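Pullulanase (Bacillus acidopullulyticus, PDB 2WAN) hydrolyses the alpha-1,6-glucosidic linkages of pullulan and related branched starch polysaccharides, as a multidomain glycoside hydrolase. Local coordinates at residues T504-G508 with N791-D797. Residues are numbered along the deposited sequence; the frame is centred on the assembly and turned at random.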
loop_
_atom_site.group_PDB
_atom_site.type_symbol
_atom_site.label_atom_id
_atom_site.label_comp_id
_atom_site.label_asym_id
_atom_site.label_seq_id
_atom_site.Cartn_x
_atom_site.Cartn_y
_atom_site.Cartn_z
ATOM N N THR A 504 -14.750 17.849 14.416
ATOM C CA THR A 504 -13.298 17.911 14.488
ATOM C C THR A 504 -12.770 17.421 13.139
ATOM O O THR A 504 -13.491 16.744 12.394
ATOM C CB THR A 504 -12.692 17.153 15.687
ATOM O OG1 THR A 504 -13.078 15.781 15.642
ATOM C CG2 THR A 504 -13.147 17.776 17.020
ATOM N N TYR A 505 -11.542 17.805 12.812
ATOM C CA TYR A 505 -10.986 17.524 11.493
ATOM C C TYR A 505 -9.953 16.403 11.509
ATOM O O TYR A 505 -8.987 16.480 12.247
ATOM C CB TYR A 505 -10.324 18.793 10.916
ATOM C CG TYR A 505 -9.959 18.546 9.473
ATOM C CD1 TYR A 505 -8.726 17.972 9.117
ATOM C CD2 TYR A 505 -10.893 18.795 8.471
ATOM C CE1 TYR A 505 -8.426 17.687 7.784
ATOM C CE2 TYR A 505 -10.610 18.508 7.133
ATOM C CZ TYR A 505 -9.390 17.965 6.799
ATOM O OH TYR A 505 -9.122 17.693 5.478
ATOM N N ASN A 506 -10.096 15.398 10.642
ATOM C CA ASN A 506 -8.987 14.478 10.406
ATOM C C ASN A 506 -9.049 13.848 9.012
ATOM O O ASN A 506 -10.138 13.563 8.499
ATOM C CB ASN A 506 -8.936 13.366 11.474
ATOM C CG ASN A 506 -7.551 12.736 11.616
ATOM O OD1 ASN A 506 -7.135 11.886 10.809
ATOM N ND2 ASN A 506 -6.838 13.133 12.676
ATOM N N TRP A 507 -7.889 13.599 8.414
ATOM C CA TRP A 507 -7.843 12.844 7.150
ATOM C C TRP A 507 -8.382 11.418 7.266
ATOM O O TRP A 507 -8.953 10.906 6.304
ATOM C CB TRP A 507 -6.428 12.739 6.581
ATOM C CG TRP A 507 -5.902 13.973 5.923
ATOM C CD1 TRP A 507 -6.617 15.067 5.508
ATOM C CD2 TRP A 507 -4.542 14.216 5.564
ATOM N NE1 TRP A 507 -5.775 15.988 4.941
ATOM C CE2 TRP A 507 -4.496 15.487 4.948
ATOM C CE3 TRP A 507 -3.348 13.488 5.717
ATOM C CZ2 TRP A 507 -3.297 16.063 4.500
ATOM C CZ3 TRP A 507 -2.150 14.059 5.257
ATOM C CH2 TRP A 507 -2.139 15.334 4.660
ATOM N N GLY A 508 -8.149 10.771 8.410
ATOM C CA GLY A 508 -8.657 9.421 8.642
ATOM C C GLY A 508 -7.699 8.264 8.432
ATOM O O GLY A 508 -8.145 7.131 8.162
ATOM N N ASN A 791 1.439 19.328 5.482
ATOM C CA ASN A 791 0.993 18.095 6.127
ATOM C C ASN A 791 -0.269 18.369 6.949
ATOM O O ASN A 791 -0.257 18.385 8.198
ATOM C CB ASN A 791 2.114 17.501 6.990
ATOM C CG ASN A 791 1.764 16.126 7.552
ATOM O OD1 ASN A 791 1.103 15.320 6.897
ATOM N ND2 ASN A 791 2.225 15.850 8.770
ATOM N N SER A 792 -1.374 18.566 6.231
ATOM C CA SER A 792 -2.558 19.198 6.798
ATOM C C SER A 792 -3.578 18.229 7.435
ATOM O O SER A 792 -4.754 18.576 7.553
ATOM C CB SER A 792 -3.228 20.078 5.721
ATOM O OG SER A 792 -3.607 19.291 4.588
ATOM N N TYR A 793 -3.100 17.058 7.874
ATOM C CA TYR A 793 -3.941 15.926 8.340
ATOM C C TYR A 793 -4.972 16.245 9.428
ATOM O O TYR A 793 -6.049 15.637 9.472
ATOM C CB TYR A 793 -3.054 14.729 8.762
ATOM C CG TYR A 793 -2.360 14.918 10.093
ATOM C CD1 TYR A 793 -2.935 14.423 11.270
ATOM C CD2 TYR A 793 -1.134 15.590 10.176
ATOM C CE1 TYR A 793 -2.316 14.606 12.502
ATOM C CE2 TYR A 793 -0.497 15.774 11.411
ATOM C CZ TYR A 793 -1.097 15.276 12.563
ATOM O OH TYR A 793 -0.486 15.445 13.783
ATOM N N ASN A 794 -4.633 17.174 10.313
ATOM C CA ASN A 794 -5.561 17.625 11.352
ATOM C C ASN A 794 -5.711 19.156 11.396
ATOM O O ASN A 794 -6.112 19.731 12.418
ATOM C CB ASN A 794 -5.157 17.051 12.724
ATOM C CG ASN A 794 -3.863 17.651 13.269
ATOM O OD1 ASN A 794 -3.138 18.361 12.569
ATOM N ND2 ASN A 794 -3.564 17.349 14.540
ATOM N N ALA A 795 -5.409 19.815 10.277
ATOM C CA ALA A 795 -5.288 21.285 10.275
ATOM C C ALA A 795 -6.613 22.054 10.230
ATOM O O ALA A 795 -6.630 23.280 10.407
ATOM C CB ALA A 795 -4.379 21.746 9.145
ATOM N N GLY A 796 -7.714 21.359 9.973
ATOM C CA GLY A 796 -9.017 22.005 9.949
ATOM C C GLY A 796 -9.448 22.586 8.616
ATOM O O GLY A 796 -8.768 22.433 7.596
ATOM N N ASP A 797 -10.588 23.270 8.647
ATOM C CA ASP A 797 -11.305 23.676 7.437
ATOM C C ASP A 797 -10.736 24.913 6.754
ATOM O O ASP A 797 -10.719 24.975 5.531
ATOM C CB ASP A 797 -12.784 23.921 7.745
ATOM C CG ASP A 797 -13.462 22.708 8.360
ATOM O OD1 ASP A 797 -13.199 21.570 7.903
ATOM O OD2 ASP A 797 -14.264 22.899 9.299
HETATM O O HOH W 1 -8.262 18.493 14.552
#
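W507 lays one face of its indole over the backbone of Y793, whose CA sits 3.5 Å from the centroid of the five-membered ring, 19° off the normal: a CH-pi contact. Y793 CB extends the same cover to the six-membered ring, 3.3 Å from W507 CE3. A chi1 of 75° then carries the phenol of Y793 away from the indole; one face of that phenol has N794 OD1 above its centre. The pairing is fixed by one direct hydrogen bond, from W507 N to Y793 O at 2.9 Å, bent to 143° at the hydrogen; the same oxygen also receives a CA-H...O contact from N506. Beside it, Y505 CG lies 3.6 Å from G796 CA, with G796 C over one face of the ring, while Y793 O lies near the ring plane at the edge. The hydroxyl of Y505 is hydrogen-bonded to D442 OD1. With an alanine at W507, the CA and CB of Y793 would probably lose their cover and H735 its edge-to-face partner. Both segments lie in loops of the alpha-amylase-type barrel, one between strands 492-494 and 511-513, the other following the last barrel strand, 773-777, and running into helix 797-800 with G796 at its N-cap position. Such loop-to-loop joining illustrates how aromatic faces can recognise main chain: the direct hydrogen bond is backbone to backbone and the indole rests on Y793 CA, so the fit probably depends largely on the backbone shape of the type I turn S792-A795, with S792 OG and Y793 CB adding to it.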